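Local coordinates for FixK2 protein (Bradyrhizobium japonicum, PDB 4I2O), which binds promoter DNA of its target gene fixN as a CRP/FNR-superfamily protein and probably regulates transcription linked to nitrogen fixation, at residues R80-F85 against R185-Y190; F85-D90 against M168-L172; L205-I210 against R226-L230; D48-E54 against V69-L74. The protein carries 1 engineered substitution. All coordinates share one frame. Residue numbers count along the deposited sequence, not the author numbering.

Interaction 1 of 4, residues R80-F85 against R185-Y190; sequences RQIGAF and RDIGDY
This contact joins the cyclic nucleotide-binding-type beta-roll to the first helix of the helix-turn-helix in a CRP-like fold. Edge strand 80-85 crosses helix 185-190 almost at right angles (-81°), with the axes 6.5 Å apart. Arg-80 is t,t,p: extended to CD, then bent at chi3. Its NE lies 2.8 Å from Asp-189 OD2, and its NH2 2.8 Å from Asp-186 OD1. The result is a salt-bridge network with two acids one helical turn apart. Asp-189 also pairs with Arg-154 of the second subunit, so the network reaches the dimer partner. Gln-81 has its CA-to-CB bond away from the helix, but its NE2 curls back to Tyr-190 O in a weak 3.1 Å hydrogen bond. Ile-82 N donates to Asp-189 O at 2.9 Å. The CA-to-CB bond of Ile-82 points toward the helix, and the m,t rotamer sets its CD1 3.9 Å from Asp-186 CB. Gly-83 and Ala-84 form a classic beta bulge opposite Ser-71. Phe-85 (chi1 m) turns its edge to the face of Tyr-190 (chi1 t), with ring centroids 4.7 Å apart and planes at 53°. Tyr-190 OH bonds Glu-167 OE1 and, at 3.0 Å, a water that lies 2.9 Å from Phe-85 N.

Interaction 2 of 4, residues F85-D90 against M168-L172; sequences FHLPGD and MDRRL
Leu-87 and Arg-171 dominate this contact, and Phe-85 comes next. Arg-171 (chi1 m, chi2 t, chi3 p) reaches out from the last part of helix 157-172. Its NH2 donates to Phe-85 O at 2.8 Å and forms a salt bridge with Asp-90 OD2 at 2.6 Å. Glu-167 takes its NH1 in a further salt bridge. One water links Arg-171 NH1 (3.0 Å) to Phe-85 N (2.9 Å). Another links Arg-171 NE (2.9 Å) to Asp-90 OD1 (2.7 Å). The acceptors sit where strand 80-86 of the beta-roll runs out into a type II turn, Leu-87 to Asp-90. Gly-89 takes the positive phi of that turn (91°). This corner meets the DNA-binding domain of the CRP-like fold. Asp-90 OD2 also accepts a hydrogen bond from Leu-87 N at 2.9 Å, which fixes the carboxylate for the arginine. The CA-to-CB bond of Leu-87 (m,t) points toward the helix. Its CG lies over one face of the guanidinium, 3.8 Å from Arg-171 NH2, and its CD1 is 3.9 Å from Leu-172 CD2 and 4.5 Å from Met-168 SD.

Interaction 3 of 4, residues L205-I210 against R226-L230; sequences LHTQGI and RLHNL
This contact lies in the winged helix-turn-helix of the CRP-like domain. The end of helix 195-207, the second helix of the helix-turn-helix, meets helix 224-228, which follows the hairpin of strands 211-213 and 218-221. Helix 195-207 ends in a Schellman motif. Gly-209 takes phi/psi 89/8, angles at which a CB would be jammed against the preceding carbonyl. Ile-210 N then bonds Leu-205 O at 2.9 Å, and Gly-209 N bonds His-206 O at 3.0 Å. The turn brings Ile-210 round to face helix 224-228, with its CA 6.9 Å from that of Leu-227.

Ile-210 (m,t) is the main bump. It fits a hollow formed by Arg-226, Leu-227 and Leu-230. Its CG2 lies 3.8 Å from Leu-227 CD1, and its CD1 lies 4.1 Å from Leu-230 CD1. Leu-205 (m,t) fills the space beside it. Its CD1 is 3.8 Å from Leu-227 CD1, and its CD2 is 3.6 Å from Leu-230 CD1. Leu-165 of helix 157-172 touches both Leu-205 and Leu-227. Arg-226 (m,t,p) closes the other flank. Its guanidinium lies with one face over Ile-210, CZ to CG1 3.4 Å. The same group bonds the carbonyl of Gln-208: Arg-226 NH1 and NH2 donate to Gln-208 O at 3.2 and 3.1 Å.

Interaction 4 of 4, residues D48-E54 against V69-L74; sequences DEEIYGE and VRSYKL
The segments do not pair as strands. Strand 103-106 lies between strands 50-52 and 69-74 in the sheet, so the link is made by side chains. The CA of Ile-51 is 8.8 Å from that of Val-69, and the CA of Glu-54 is 7.3 Å from that of Lys-73. At one end Asp-48 (chi1 m, phi 72°) forms a salt bridge from OD1 to Arg-70 NH2 at 2.9 Å. Arg-70 (p,t,t) starts away from the segment but stretches back to it. It also pairs with Asp-186 and Glu-105. The chain turns a corner at Ile-51, and with Tyr-52 it makes a classic beta bulge opposite Ala-104. Ile-51 (m,t) then meets Val-69 (chi1 t), CD1 to CG2 3.8 Å. Tyr-52 (chi1 p) brings its OH to a water at 2.5 Å, and Ser-71 OG lies 2.8 Å from the same water. Ser-71 OG also bonds His-86. At the far end Glu-54 (chi1 -125°) makes a salt bridge from OE2 to Lys-73 NZ at 3.3 Å, whose hydrogen bond is weak, while Lys-73 NZ bonds Arg-101 O. Both strands belong to one antiparallel sheet of the beta-roll, as in the cyclic nucleotide-binding-type domain of CRP-like proteins.

How the interactions relate
Interaction 4 comes first and closes a short loop from 48-54 to 69-74 within the beta-roll. The chain then turns into strand 80-86, which pairs with strand 69-74. Strand 80-86 opens both interactions 1 and 2, which share Phe-85 and a water. Interaction 2 closes first, at 168-172, and interaction 1 closes later, at 185-190, so the smaller loop sits within the larger. Together they dock the beta-roll onto the DNA-binding domain. Interaction 3 follows in series and joins parts of that domain alone. It touches none of the others and lies about 32 Å from interaction 4, centre to centre. Interactions 1 and 4 also touch the second subunit.

Interaction 1 of 4, residues R80-F85 against R185-Y190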
loop_
_atom_site.group_PDB
_atom_site.type_symbol
_atom_site.label_atom_id
_atom_site.label_comp_id
_atom_site.label_asym_id
_atom_site.label_seq_id
_atom_site.Cartn_x
_atom_site.Cartn_y
_atom_site.Cartn_z
ATOM N N ARG A 80 -2.991 10.872 11.037
ATOM C CA ARG A 80 -2.108 10.976 9.872
ATOM C C ARG A 80 -1.387 9.645 9.651
ATOM O O ARG A 80 -0.897 9.072 10.623
ATOM C CB ARG A 80 -1.015 12.047 10.157
ATOM C CG ARG A 80 -0.026 12.089 9.006
ATOM C CD ARG A 80 0.983 13.248 9.308
ATOM N NE ARG A 80 1.856 12.827 10.390
ATOM C CZ ARG A 80 2.994 13.453 10.723
ATOM N NH1 ARG A 80 3.471 14.423 9.937
ATOM N NH2 ARG A 80 3.690 13.030 11.778
ATOM N N GLN A 81 -1.401 9.111 8.424
ATOM C CA GLN A 81 -0.638 7.935 8.065
ATOM C C GLN A 81 0.455 8.446 7.148
ATOM O O GLN A 81 0.162 9.023 6.063
ATOM C CB GLN A 81 -1.521 6.875 7.332
ATOM C CG GLN A 81 -0.649 5.722 6.835
ATOM C CD GLN A 81 -0.043 4.923 7.950
ATOM O OE1 GLN A 81 -0.732 4.601 8.953
ATOM N NE2 GLN A 81 1.237 4.519 7.772
ATOM N N ILE A 82 1.716 8.290 7.577
ATOM C CA ILE A 82 2.833 8.508 6.634
ATOM C C ILE A 82 3.047 7.235 5.763
ATOM O O ILE A 82 3.302 6.099 6.279
ATOM C CB ILE A 82 4.098 8.879 7.451
ATOM C CG1 ILE A 82 3.924 10.303 7.970
ATOM C CG2 ILE A 82 5.319 8.857 6.486
ATOM C CD1 ILE A 82 5.046 10.740 8.979
ATOM N N GLY A 83 2.982 7.397 4.432
ATOM C CA GLY A 83 3.108 6.295 3.516
ATOM C C GLY A 83 4.538 6.019 3.158
ATOM O O GLY A 83 4.894 4.867 2.845
ATOM N N ALA A 84 5.408 7.046 3.266
ATOM C CA ALA A 84 6.775 6.820 2.892
ATOM C C ALA A 84 7.636 7.978 3.370
ATOM O O ALA A 84 7.160 9.119 3.463
ATOM C CB ALA A 84 6.919 6.705 1.323
ATOM N N PHE A 85 8.891 7.660 3.603
ATOM C CA PHE A 85 9.938 8.706 3.850
ATOM C C PHE A 85 10.814 8.708 2.624
ATOM O O PHE A 85 11.164 7.635 2.123
ATOM C CB PHE A 85 10.766 8.314 5.023
ATOM C CG PHE A 85 10.036 8.435 6.351
ATOM C CD1 PHE A 85 9.615 9.709 6.803
ATOM C CD2 PHE A 85 9.777 7.315 7.131
ATOM C CE1 PHE A 85 8.940 9.849 8.009
ATOM C CE2 PHE A 85 9.141 7.468 8.409
ATOM C CZ PHE A 85 8.707 8.757 8.831
ATOM N N ARG A 185 7.020 11.243 16.565
ATOM C CA ARG A 185 5.653 11.289 16.071
ATOM C C ARG A 185 5.613 10.912 14.574
ATOM O O ARG A 185 4.658 10.213 14.120
ATOM C CB ARG A 185 5.118 12.718 16.244
ATOM C CG ARG A 185 3.663 12.872 15.705
ATOM C CD ARG A 185 3.145 14.311 15.960
ATOM N NE ARG A 185 2.787 14.434 17.382
ATOM C CZ ARG A 185 1.706 13.821 17.889
ATOM N NH1 ARG A 185 0.878 13.094 17.104
ATOM N NH2 ARG A 185 1.434 13.919 19.170
ATOM N N ASP A 186 6.594 11.363 13.802
ATOM C CA ASP A 186 6.588 10.908 12.397
ATOM C C ASP A 186 6.811 9.405 12.356
ATOM O O ASP A 186 6.200 8.688 11.528
ATOM C CB ASP A 186 7.743 11.563 11.604
ATOM C CG ASP A 186 7.448 12.971 11.156
ATOM O OD1 ASP A 186 6.439 13.570 11.538
ATOM O OD2 ASP A 186 8.306 13.509 10.415
ATOM N N ILE A 187 7.723 8.876 13.186
ATOM C CA ILE A 187 7.916 7.409 13.146
ATOM C C ILE A 187 6.606 6.699 13.504
ATOM O O ILE A 187 6.251 5.718 12.860
ATOM C CB ILE A 187 9.044 6.925 14.062
ATOM C CG1 ILE A 187 10.384 7.607 13.602
ATOM C CG2 ILE A 187 9.205 5.410 14.031
ATOM C CD1 ILE A 187 11.521 7.394 14.651
ATOM N N GLY A 188 5.949 7.103 14.592
ATOM C CA GLY A 188 4.669 6.452 14.946
ATOM C C GLY A 188 3.676 6.586 13.789
ATOM O O GLY A 188 3.007 5.605 13.505
ATOM N N ASP A 189 3.549 7.760 13.138
ATOM C CA ASP A 189 2.588 7.887 12.007
ATOM C C ASP A 189 2.965 7.113 10.765
ATOM O O ASP A 189 2.072 6.761 9.985
ATOM C CB ASP A 189 2.259 9.381 11.635
ATOM C CG ASP A 189 1.522 10.085 12.734
ATOM O OD1 ASP A 189 0.854 9.386 13.540
ATOM O OD2 ASP A 189 1.490 11.347 12.738
ATOM N N TYR A 190 4.237 6.712 10.646
ATOM C CA TYR A 190 4.621 5.769 9.575
ATOM C C TYR A 190 4.241 4.357 9.945
ATOM O O TYR A 190 3.819 3.563 9.088
ATOM C CB TYR A 190 6.165 5.842 9.432
ATOM C CG TYR A 190 6.819 4.989 8.323
ATOM C CD1 TYR A 190 6.400 5.064 6.972
ATOM C CD2 TYR A 190 7.871 4.147 8.630
ATOM C CE1 TYR A 190 7.071 4.348 5.967
ATOM C CE2 TYR A 190 8.547 3.427 7.615
ATOM C CZ TYR A 190 8.149 3.548 6.305
ATOM O OH TYR A 190 8.811 2.885 5.285
HETATM O O HOH W 1 -1.885 10.381 13.683
HETATM O O HOH W 2 5.317 16.214 11.480
HETATM O O HOH W 3 9.680 4.933 3.285
#

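Interaction 2 of 4, residues F85-D90 against M168-L172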
loop_
_atom_site.group_PDB
_atom_site.type_symbol
_atom_site.label_atom_id
_atom_site.label_comp_id
_atom_site.label_asym_id
_atom_site.label_seq_id
_atom_site.Cartn_x
_atom_site.Cartn_y
_atom_site.Cartn_z
ATOM N N PHE A 85 8.891 7.660 3.603
ATOM C CA PHE A 85 9.938 8.706 3.850
ATOM C C PHE A 85 10.814 8.708 2.624
ATOM O O PHE A 85 11.164 7.635 2.123
ATOM C CB PHE A 85 10.766 8.314 5.023
ATOM C CG PHE A 85 10.036 8.435 6.351
ATOM C CD1 PHE A 85 9.615 9.709 6.803
ATOM C CD2 PHE A 85 9.777 7.315 7.131
ATOM C CE1 PHE A 85 8.940 9.849 8.009
ATOM C CE2 PHE A 85 9.141 7.468 8.409
ATOM C CZ PHE A 85 8.707 8.757 8.831
ATOM N N HIS A 86 11.142 9.884 2.076
ATOM C CA HIS A 86 12.017 9.949 0.871
ATOM C C HIS A 86 13.303 10.597 1.310
ATOM O O HIS A 86 13.291 11.622 2.000
ATOM C CB HIS A 86 11.372 10.826 -0.174
ATOM C CG HIS A 86 9.945 10.439 -0.436
ATOM N ND1 HIS A 86 9.617 9.194 -0.898
ATOM C CD2 HIS A 86 8.776 11.105 -0.271
ATOM C CE1 HIS A 86 8.301 9.131 -1.086
ATOM N NE2 HIS A 86 7.769 10.264 -0.669
ATOM N N LEU A 87 14.401 9.905 1.032
ATOM C CA LEU A 87 15.705 10.230 1.607
ATOM C C LEU A 87 16.595 10.575 0.387
ATOM O O LEU A 87 16.160 10.448 -0.746
ATOM C CB LEU A 87 16.212 8.991 2.352
ATOM C CG LEU A 87 15.348 8.565 3.535
ATOM C CD1 LEU A 87 15.929 7.284 4.088
ATOM C CD2 LEU A 87 15.312 9.674 4.647
ATOM N N PRO A 88 17.840 11.033 0.600
ATOM C CA PRO A 88 18.615 11.459 -0.569
ATOM C C PRO A 88 18.809 10.407 -1.670
ATOM O O PRO A 88 19.114 9.210 -1.400
ATOM C CB PRO A 88 19.969 11.861 0.042
ATOM C CG PRO A 88 19.595 12.332 1.412
ATOM C CD PRO A 88 18.470 11.419 1.866
ATOM N N GLY A 89 18.597 10.877 -2.895
ATOM C CA GLY A 89 18.596 10.046 -4.082
ATOM C C GLY A 89 17.207 9.505 -4.436
ATOM O O GLY A 89 16.973 9.100 -5.578
ATOM N N ASP A 90 16.279 9.498 -3.488
ATOM C CA ASP A 90 14.955 8.933 -3.769
ATOM C C ASP A 90 14.139 9.849 -4.667
ATOM O O ASP A 90 14.112 11.056 -4.469
ATOM C CB ASP A 90 14.144 8.739 -2.471
ATOM C CG ASP A 90 14.624 7.566 -1.623
ATOM O OD1 ASP A 90 15.409 6.711 -2.100
ATOM O OD2 ASP A 90 14.173 7.477 -0.453
ATOM N N MET A 168 15.587 1.693 7.858
ATOM C CA MET A 168 16.441 2.911 7.928
ATOM C C MET A 168 17.935 2.618 7.928
ATOM O O MET A 168 18.718 3.383 7.352
ATOM C CB MET A 168 16.108 3.654 9.201
ATOM C CG MET A 168 14.712 4.304 9.250
ATOM S SD MET A 168 14.397 5.490 7.901
ATOM C CE MET A 168 13.402 4.530 6.765
ATOM N N ASP A 169 18.371 1.549 8.597
ATOM C CA ASP A 169 19.767 1.163 8.548
ATOM C C ASP A 169 20.215 0.885 7.090
ATOM O O ASP A 169 21.262 1.306 6.640
ATOM C CB ASP A 169 19.983 -0.070 9.422
ATOM C CG ASP A 169 21.441 -0.538 9.428
ATOM O OD1 ASP A 169 21.737 -1.567 8.803
ATOM O OD2 ASP A 169 22.280 0.098 10.107
ATOM N N ARG A 170 19.406 0.151 6.343
ATOM C CA ARG A 170 19.767 -0.135 4.958
ATOM C C ARG A 170 19.834 1.140 4.125
ATOM O O ARG A 170 20.736 1.306 3.264
ATOM C CB ARG A 170 18.704 -1.107 4.386
ATOM C CG ARG A 170 18.937 -1.465 2.934
ATOM C CD ARG A 170 17.944 -2.556 2.495
ATOM N NE ARG A 170 16.557 -2.289 2.895
ATOM C CZ ARG A 170 15.741 -1.449 2.246
ATOM N NH1 ARG A 170 16.194 -0.743 1.201
ATOM N NH2 ARG A 170 14.476 -1.310 2.652
ATOM N N ARG A 171 18.914 2.079 4.358
ATOM C CA ARG A 171 18.787 3.254 3.473
ATOM C C ARG A 171 19.651 4.430 3.878
ATOM O O ARG A 171 20.017 5.262 3.045
ATOM C CB ARG A 171 17.330 3.724 3.455
ATOM C CG ARG A 171 16.447 2.655 2.702
ATOM C CD ARG A 171 14.984 2.982 2.788
ATOM N NE ARG A 171 14.671 4.206 2.046
ATOM C CZ ARG A 171 13.539 4.885 2.235
ATOM N NH1 ARG A 171 12.632 4.458 3.123
ATOM N NH2 ARG A 171 13.309 5.989 1.537
ATOM N N LEU A 172 19.948 4.529 5.167
ATOM C CA LEU A 172 20.681 5.743 5.585
ATOM C C LEU A 172 21.873 5.551 6.492
ATOM O O LEU A 172 22.578 6.544 6.776
ATOM C CB LEU A 172 19.759 6.887 6.033
ATOM C CG LEU A 172 18.860 6.638 7.217
ATOM C CD1 LEU A 172 19.645 6.384 8.512
ATOM C CD2 LEU A 172 17.863 7.792 7.432
HETATM O O HOH W 3 9.680 4.933 3.285
HETATM O O HOH W 4 16.343 5.350 0.017
#

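Interaction 3 of 4, residues L205-I210 against R226-L230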
loop_
_atom_site.group_PDB
_atom_site.type_symbol
_atom_site.label_atom_id
_atom_site.label_comp_id
_atom_site.label_asym_id
_atom_site.label_seq_id
_atom_site.Cartn_x
_atom_site.Cartn_y
_atom_site.Cartn_z
ATOM N N LEU A 205 14.883 -1.904 23.300
ATOM C CA LEU A 205 15.965 -2.419 22.419
ATOM C C LEU A 205 17.304 -1.930 22.940
ATOM O O LEU A 205 18.308 -2.676 22.944
ATOM C CB LEU A 205 15.772 -1.988 20.946
ATOM C CG LEU A 205 14.494 -2.534 20.299
ATOM C CD1 LEU A 205 14.208 -1.811 18.922
ATOM C CD2 LEU A 205 14.666 -4.056 20.132
ATOM N N HIS A 206 17.316 -0.673 23.389
ATOM C CA HIS A 206 18.522 -0.114 24.019
ATOM C C HIS A 206 18.952 -0.895 25.253
ATOM O O HIS A 206 20.140 -1.239 25.421
ATOM C CB HIS A 206 18.290 1.342 24.392
ATOM C CG HIS A 206 19.495 1.994 25.022
ATOM N ND1 HIS A 206 19.495 2.462 26.310
ATOM C CD2 HIS A 206 20.735 2.245 24.528
ATOM C CE1 HIS A 206 20.698 2.953 26.605
ATOM N NE2 HIS A 206 21.462 2.848 25.528
ATOM N N THR A 207 18.007 -1.158 26.146
ATOM C CA THR A 207 18.312 -1.813 27.432
ATOM C C THR A 207 18.808 -3.241 27.177
ATOM O O THR A 207 19.677 -3.732 27.877
ATOM C CB THR A 207 17.049 -1.857 28.324
ATOM O OG1 THR A 207 16.735 -0.524 28.752
ATOM C CG2 THR A 207 17.274 -2.730 29.536
ATOM N N GLN A 208 18.304 -3.872 26.112
ATOM C CA GLN A 208 18.730 -5.240 25.764
ATOM C C GLN A 208 20.071 -5.293 25.014
ATOM O O GLN A 208 20.572 -6.383 24.747
ATOM C CB GLN A 208 17.665 -5.919 24.890
ATOM C CG GLN A 208 16.497 -6.548 25.657
ATOM C CD GLN A 208 15.275 -6.700 24.779
ATOM O OE1 GLN A 208 14.181 -6.298 25.161
ATOM N NE2 GLN A 208 15.451 -7.276 23.590
ATOM N N GLY A 209 20.636 -4.137 24.652
ATOM C CA GLY A 209 21.940 -4.115 23.999
ATOM C C GLY A 209 21.818 -4.207 22.476
ATOM O O GLY A 209 22.827 -4.333 21.765
ATOM N N ILE A 210 20.595 -4.135 21.963
ATOM C CA ILE A 210 20.414 -4.201 20.512
ATOM C C ILE A 210 20.756 -2.944 19.733
ATOM O O ILE A 210 21.233 -3.036 18.594
ATOM C CB ILE A 210 19.038 -4.801 20.147
ATOM C CG1 ILE A 210 18.972 -6.223 20.686
ATOM C CG2 ILE A 210 18.807 -4.785 18.607
ATOM C CD1 ILE A 210 17.528 -6.822 20.596
ATOM N N ARG A 226 19.775 -10.005 15.836
ATOM C CA ARG A 226 18.784 -10.028 16.915
ATOM C C ARG A 226 17.585 -9.186 16.584
ATOM O O ARG A 226 16.458 -9.516 16.941
ATOM C CB ARG A 226 19.376 -9.566 18.241
ATOM C CG ARG A 226 20.144 -10.659 18.964
ATOM C CD ARG A 226 20.847 -10.136 20.224
ATOM N NE ARG A 226 19.922 -9.855 21.317
ATOM C CZ ARG A 226 20.196 -9.011 22.305
ATOM N NH1 ARG A 226 21.367 -8.354 22.316
ATOM N NH2 ARG A 226 19.297 -8.810 23.261
ATOM N N LEU A 227 17.811 -8.065 15.908
ATOM C CA LEU A 227 16.696 -7.190 15.554
ATOM C C LEU A 227 15.856 -7.806 14.443
ATOM O O LEU A 227 14.619 -7.662 14.439
ATOM C CB LEU A 227 17.222 -5.789 15.138
ATOM C CG LEU A 227 16.277 -4.612 15.035
ATOM C CD1 LEU A 227 15.688 -4.288 16.413
ATOM C CD2 LEU A 227 17.011 -3.390 14.447
ATOM N N HIS A 228 16.512 -8.469 13.480
ATOM C CA HIS A 228 15.781 -9.173 12.425
ATOM C C HIS A 228 14.908 -10.238 13.084
ATOM O O HIS A 228 13.788 -10.501 12.625
ATOM C CB HIS A 228 16.746 -9.953 11.538
ATOM C CG HIS A 228 16.712 -9.568 10.099
ATOM N ND1 HIS A 228 15.695 -9.949 9.252
ATOM C CD2 HIS A 228 17.595 -8.857 9.346
ATOM C CE1 HIS A 228 15.945 -9.475 8.039
ATOM N NE2 HIS A 228 17.088 -8.805 8.072
ATOM N N ASN A 229 15.403 -10.886 14.134
ATOM C CA ASN A 229 14.556 -11.915 14.805
ATOM C C ASN A 229 13.303 -11.394 15.490
ATOM O O ASN A 229 12.455 -12.205 15.916
ATOM C CB ASN A 229 15.323 -12.696 15.864
ATOM C CG ASN A 229 16.461 -13.463 15.289
ATOM O OD1 ASN A 229 16.520 -13.693 14.076
ATOM N ND2 ASN A 229 17.420 -13.818 16.140
ATOM N N LEU A 230 13.243 -10.083 15.694
ATOM C CA LEU A 230 12.097 -9.455 16.334
ATOM C C LEU A 230 11.128 -8.921 15.304
ATOM O O LEU A 230 10.054 -8.441 15.667
ATOM C CB LEU A 230 12.551 -8.288 17.211
ATOM C CG LEU A 230 13.411 -8.673 18.425
ATOM C CD1 LEU A 230 13.744 -7.410 19.176
ATOM C CD2 LEU A 230 12.653 -9.633 19.348
#

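Interaction 4 of 4, residues D48-E54 against V69-L74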
loop_
_atom_site.group_PDB
_atom_site.type_symbol
_atom_site.label_atom_id
_atom_site.label_comp_id
_atom_site.label_asym_id
_atom_site.label_seq_id
_atom_site.Cartn_x
_atom_site.Cartn_y
_atom_site.Cartn_z
ATOM N N ASP A 48 9.290 21.435 7.543
ATOM C CA ASP A 48 7.826 21.510 7.589
ATOM C C ASP A 48 7.134 22.210 6.423
ATOM O O ASP A 48 5.910 22.331 6.426
ATOM C CB ASP A 48 7.314 22.134 8.911
ATOM C CG ASP A 48 7.619 21.279 10.139
ATOM O OD1 ASP A 48 7.672 20.039 10.070
ATOM O OD2 ASP A 48 7.791 21.872 11.216
ATOM N N GLU A 49 7.878 22.669 5.421
ATOM C CA GLU A 49 7.210 23.285 4.270
ATOM C C GLU A 49 6.556 22.208 3.398
ATOM O O GLU A 49 7.149 21.140 3.144
ATOM C CB GLU A 49 8.218 24.021 3.414
ATOM C CG GLU A 49 7.588 25.068 2.523
ATOM C CD GLU A 49 8.635 25.870 1.755
ATOM O OE1 GLU A 49 9.735 26.093 2.320
ATOM O OE2 GLU A 49 8.348 26.232 0.587
ATOM N N GLU A 50 5.349 22.501 2.928
ATOM C CA GLU A 50 4.630 21.562 2.051
ATOM C C GLU A 50 5.255 21.703 0.649
ATOM O O GLU A 50 5.503 22.830 0.185
ATOM C CB GLU A 50 3.164 21.950 1.966
ATOM C CG GLU A 50 2.385 20.962 1.083
ATOM C CD GLU A 50 0.874 21.172 1.111
ATOM O OE1 GLU A 50 0.359 21.893 0.238
ATOM O OE2 GLU A 50 0.204 20.594 1.987
ATOM N N ILE A 51 5.551 20.576 0.010
ATOM C CA ILE A 51 6.093 20.578 -1.341
ATOM C C ILE A 51 4.917 20.480 -2.319
ATOM O O ILE A 51 4.903 21.206 -3.323
ATOM C CB ILE A 51 7.044 19.407 -1.518
ATOM C CG1 ILE A 51 8.211 19.578 -0.515
ATOM C CG2 ILE A 51 7.510 19.343 -2.972
ATOM C CD1 ILE A 51 9.201 18.424 -0.480
ATOM N N TYR A 52 3.954 19.588 -2.036
ATOM C CA TYR A 52 2.652 19.571 -2.735
ATOM C C TYR A 52 1.583 18.998 -1.825
ATOM O O TYR A 52 1.904 18.251 -0.906
ATOM C CB TYR A 52 2.645 18.750 -4.055
ATOM C CG TYR A 52 3.267 17.378 -3.963
ATOM C CD1 TYR A 52 2.552 16.312 -3.432
ATOM C CD2 TYR A 52 4.592 17.158 -4.376
ATOM C CE1 TYR A 52 3.102 15.018 -3.360
ATOM C CE2 TYR A 52 5.152 15.907 -4.284
ATOM C CZ TYR A 52 4.424 14.843 -3.772
ATOM O OH TYR A 52 4.973 13.599 -3.655
ATOM N N GLY A 53 0.312 19.317 -2.111
ATOM C CA GLY A 53 -0.806 18.821 -1.317
ATOM C C GLY A 53 -1.500 17.640 -1.916
ATOM O O GLY A 53 -1.363 17.342 -3.125
ATOM N N GLU A 54 -2.269 16.954 -1.062
ATOM C CA GLU A 54 -3.143 15.883 -1.500
ATOM C C GLU A 54 -4.159 16.372 -2.531
ATOM O O GLU A 54 -4.779 17.418 -2.345
ATOM C CB GLU A 54 -3.879 15.308 -0.286
ATOM C CG GLU A 54 -3.707 13.821 -0.108
ATOM C CD GLU A 54 -4.707 13.232 0.871
ATOM O OE1 GLU A 54 -4.585 13.520 2.085
ATOM O OE2 GLU A 54 -5.612 12.491 0.415
ATOM N N VAL A 69 11.994 13.910 3.201
ATOM C CA VAL A 69 10.608 14.314 2.903
ATOM C C VAL A 69 9.667 13.232 3.448
ATOM O O VAL A 69 9.974 12.054 3.381
ATOM C CB VAL A 69 10.453 14.466 1.361
ATOM C CG1 VAL A 69 8.963 14.768 0.965
ATOM C CG2 VAL A 69 11.360 15.643 0.858
ATOM N N ARG A 70 8.511 13.626 3.953
ATOM C CA ARG A 70 7.468 12.617 4.274
ATOM C C ARG A 70 6.253 12.759 3.372
ATOM O O ARG A 70 5.834 13.876 3.090
ATOM C CB ARG A 70 7.058 12.760 5.754
ATOM C CG ARG A 70 6.584 14.187 6.122
ATOM C CD ARG A 70 6.133 14.332 7.661
ATOM N NE ARG A 70 5.885 15.740 7.921
ATOM C CZ ARG A 70 6.714 16.555 8.592
ATOM N NH1 ARG A 70 7.790 16.112 9.237
ATOM N NH2 ARG A 70 6.420 17.840 8.684
ATOM N N SER A 71 5.686 11.631 2.927
ATOM C CA SER A 71 4.464 11.612 2.122
ATOM C C SER A 71 3.405 11.011 3.026
ATOM O O SER A 71 3.680 9.988 3.656
ATOM C CB SER A 71 4.597 10.686 0.865
ATOM O OG SER A 71 5.412 11.311 -0.136
ATOM N N TYR A 72 2.224 11.638 3.090
ATOM C CA TYR A 72 1.198 11.206 4.042
ATOM C C TYR A 72 -0.217 11.525 3.606
ATOM O O TYR A 72 -0.474 12.317 2.656
ATOM C CB TYR A 72 1.473 11.874 5.392
ATOM C CG TYR A 72 1.371 13.338 5.292
ATOM C CD1 TYR A 72 0.154 13.986 5.496
ATOM C CD2 TYR A 72 2.487 14.097 4.897
ATOM C CE1 TYR A 72 0.048 15.367 5.352
ATOM C CE2 TYR A 72 2.393 15.440 4.745
ATOM C CZ TYR A 72 1.188 16.073 4.964
ATOM O OH TYR A 72 1.132 17.427 4.804
ATOM N N LYS A 73 -1.172 10.863 4.269
ATOM C CA LYS A 73 -2.572 11.166 4.051
ATOM C C LYS A 73 -3.128 11.544 5.396
ATOM O O LYS A 73 -2.700 10.987 6.399
ATOM C CB LYS A 73 -3.327 9.907 3.556
ATOM C CG LYS A 73 -2.882 9.453 2.142
ATOM C CD LYS A 73 -3.676 8.253 1.614
ATOM C CE LYS A 73 -4.934 8.704 0.911
ATOM N NZ LYS A 73 -4.677 9.381 -0.403
ATOM N N LEU A 74 -4.094 12.460 5.424
ATOM C CA LEU A 74 -4.731 12.836 6.715
ATOM C C LEU A 74 -6.164 12.468 6.806
ATOM O O LEU A 74 -6.862 12.363 5.791
ATOM C CB LEU A 74 -4.659 14.384 6.868
ATOM C CG LEU A 74 -3.314 14.992 7.008
ATOM C CD1 LEU A 74 -3.519 16.535 6.914
ATOM C CD2 LEU A 74 -2.786 14.607 8.372
HETATM O O HOH W 5 9.610 18.095 10.629
HETATM O O HOH W 6 3.803 11.834 -2.339
HETATM O O HOH W 7 -6.562 11.543 2.950
#